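Long-range contact in AlyGC (Glaciecola chathamensis, PDB 5GKD), which probably cleaves the polysaccharide alginate by beta-elimination, as a polysaccharide lyase of family 6 built on parallel beta-helices: residues L237-N243 against R264-Q270. Sequence-based numbering, arbitrary orientation.
With CO3 (carbonate ion), chain J; PO4 (phosphate ion), chain H.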
# COMPACT_ATOMS: atom_id res chain seq x y z
N LEU A 237 10.68 9.98 30.59
CA LEU A 237 10.34 11.39 30.72
C LEU A 237 11.53 12.19 30.20
O LEU A 237 12.55 12.28 30.87
CB LEU A 237 10.05 11.73 32.18
CG LEU A 237 9.44 13.07 32.58
CD1 LEU A 237 9.10 13.05 34.08
CD2 LEU A 237 10.32 14.24 32.24
N THR A 238 11.40 12.77 29.02
CA THR A 238 12.51 13.45 28.38
C THR A 238 12.32 14.96 28.45
O THR A 238 11.27 15.49 28.06
CB THR A 238 12.67 13.01 26.92
OG1 THR A 238 13.19 11.67 26.87
CG2 THR A 238 13.64 13.95 26.20
N LEU A 239 13.33 15.63 28.99
CA LEU A 239 13.47 17.09 28.93
C LEU A 239 14.14 17.40 27.59
O LEU A 239 15.35 17.59 27.48
CB LEU A 239 14.29 17.58 30.12
CG LEU A 239 13.59 18.11 31.37
CD1 LEU A 239 12.15 17.67 31.51
CD2 LEU A 239 14.38 17.84 32.66
N ARG A 240 13.30 17.46 26.54
CA ARG A 240 13.76 17.39 25.16
C ARG A 240 14.32 18.72 24.65
O ARG A 240 15.43 18.76 24.11
CB ARG A 240 12.61 16.93 24.26
CG ARG A 240 13.01 16.77 22.82
CD ARG A 240 13.99 15.62 22.63
NE ARG A 240 14.54 15.61 21.28
CZ ARG A 240 15.57 16.35 20.88
NH1 ARG A 240 16.18 17.16 21.74
NH2 ARG A 240 15.98 16.29 19.62
N HIS A 241 13.52 19.78 24.75
CA HIS A 241 13.93 21.13 24.39
C HIS A 241 13.42 22.08 25.46
O HIS A 241 12.44 21.80 26.14
CB HIS A 241 13.36 21.62 23.03
CG HIS A 241 13.73 20.78 21.84
ND1 HIS A 241 15.04 20.48 21.52
CD2 HIS A 241 12.96 20.22 20.88
CE1 HIS A 241 15.05 19.76 20.41
NE2 HIS A 241 13.81 19.58 20.01
N GLY A 242 14.07 23.22 25.59
CA GLY A 242 13.55 24.17 26.57
C GLY A 242 14.13 23.97 27.95
O GLY A 242 14.49 22.86 28.35
N ASN A 243 14.17 25.06 28.71
CA ASN A 243 15.04 25.21 29.87
C ASN A 243 14.25 25.53 31.13
O ASN A 243 13.13 26.04 31.08
CB ASN A 243 16.05 26.33 29.64
CG ASN A 243 16.80 26.17 28.34
OD1 ASN A 243 17.45 25.16 28.12
ND2 ASN A 243 16.69 27.16 27.47
N ARG A 264 15.49 11.68 31.26
CA ARG A 264 16.53 12.06 30.30
C ARG A 264 16.69 13.58 30.31
O ARG A 264 15.74 14.31 30.02
CB ARG A 264 16.21 11.58 28.88
CG ARG A 264 17.24 12.05 27.84
CD ARG A 264 17.24 11.17 26.59
NE ARG A 264 15.95 11.17 25.91
CZ ARG A 264 15.77 11.36 24.60
NH1 ARG A 264 16.80 11.56 23.80
NH2 ARG A 264 14.55 11.33 24.10
N VAL A 265 17.90 14.03 30.63
CA VAL A 265 18.21 15.43 30.86
C VAL A 265 18.94 15.97 29.64
O VAL A 265 19.98 15.43 29.25
CB VAL A 265 19.05 15.61 32.13
CG1 VAL A 265 19.30 17.08 32.38
CG2 VAL A 265 18.35 14.97 33.30
N ILE A 266 18.45 17.05 29.10
CA ILE A 266 19.04 17.79 28.00
C ILE A 266 18.73 19.24 28.31
O ILE A 266 17.87 19.47 29.06
CB ILE A 266 18.43 17.44 26.63
CG1 ILE A 266 18.33 15.94 26.43
CG2 ILE A 266 19.20 18.12 25.51
CD1 ILE A 266 17.38 15.49 25.37
N ASN A 267 19.43 20.18 27.74
CA ASN A 267 19.22 21.60 27.93
C ASN A 267 19.65 22.21 29.28
O ASN A 267 20.34 21.60 30.01
CB ASN A 267 17.82 22.03 27.46
CG ASN A 267 17.31 21.20 26.29
OD1 ASN A 267 17.76 21.32 25.21
ND2 ASN A 267 16.44 20.31 26.56
N ARG A 268 19.24 23.43 29.55
CA ARG A 268 19.66 24.16 30.71
C ARG A 268 18.76 24.31 31.88
O ARG A 268 17.61 24.24 31.77
CB ARG A 268 20.08 25.57 30.31
CG ARG A 268 20.60 25.71 28.91
CD ARG A 268 21.50 26.90 28.72
NE ARG A 268 20.86 28.15 29.05
CZ ARG A 268 20.06 28.81 28.23
NH1 ARG A 268 19.81 28.36 27.03
NH2 ARG A 268 19.52 29.93 28.62
N ASP A 269 19.38 24.55 33.01
CA ASP A 269 18.72 24.82 34.26
C ASP A 269 17.65 23.82 34.67
O ASP A 269 16.68 24.19 35.22
CB ASP A 269 18.15 26.24 34.26
CG ASP A 269 19.16 27.30 33.88
OD1 ASP A 269 20.29 27.29 34.33
OD2 ASP A 269 18.83 28.19 33.12
N GLN A 270 17.86 22.57 34.39
CA GLN A 270 16.86 21.58 34.79
C GLN A 270 17.06 21.18 36.25
O GLN A 270 18.19 21.11 36.74
CB GLN A 270 16.94 20.35 33.89
CG GLN A 270 17.09 20.65 32.38
CD GLN A 270 15.87 21.33 31.73
OE1 GLN A 270 14.99 21.88 32.40
NE2 GLN A 270 15.81 21.27 30.40
C CO3 J . 14.74 12.56 20.47
O1 CO3 J . 14.10 12.16 21.54
O2 CO3 J . 16.01 12.28 20.51
O3 CO3 J . 14.10 13.22 19.47
P PO4 H . 11.66 14.49 19.17
O1 PO4 H . 11.35 14.84 20.60
O2 PO4 H . 10.65 13.50 18.75
O3 PO4 H . 13.10 13.92 19.08
O4 PO4 H . 11.39 15.74 18.36
O HOH W 1 17.61 20.42 22.53
O HOH W 2 16.46 23.75 24.05
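With CG anti to the backbone N (chi1 176°), a bend at chi3 (61°) swings the Arg264 guanidinium obliquely across Thr238, whose own chi1 of -72° sets OG1 beside the backbone N. NE and NH2 both reach that hydroxyl oxygen, NE to OG1 at 3.0 Å, somewhat out of the guanidinium plane, while the methyl CG2 covers one face. A threonine suits this place because it offers an acceptor and a small apolar branch; Thr236 also hydrogen-bonds OG1. Thus steadied, Arg264 NH2 donates to O1 of a carbonate ion at 2.7 Å, while Arg240 NE donates to carbonate O3 and Arg240 NH2 to Arg302 O. A phosphate ion overlaps the carbonate, probably as an alternative occupant. Replacing Arg264 by an alanine removes both donors to Thr238 OG1 and is likely to leave carbonate O1 without its closest partner here. The two arginines, with Tyr303 and Glu214, the last also a calcium ligand, line an anion pocket, consistent with binding acidic sugar.

Beyond the paired strands, side-chain amides take over. Asn267 ND2 donates to Arg240 O at 3.1 Å, from above the carbonyl plane. A glutamine suits the place of Gln270 because NE2 has two hydrogens, one for Gly242 O (2.9 Å) and one for Ile266 O, both bonds in the carbonyl plane, and its aliphatic stem reaches Leu239 CD2. Asn243 OD1 receives Arg268 N at 2.9 Å, and the Asn243 amide sits near the rim of one face of the Arg268 guanidinium, the planes far from parallel.

Thr238 and Arg264 pair in parallel on successive coils of the beta-helix, Leu239 N bonding to Arg264 O: strand 236-241 lies between strands 214-219 and 263-265, Leu237 and Leu239 pack on strand 246-253, and Ile266 touches Met292 of strand 289-292.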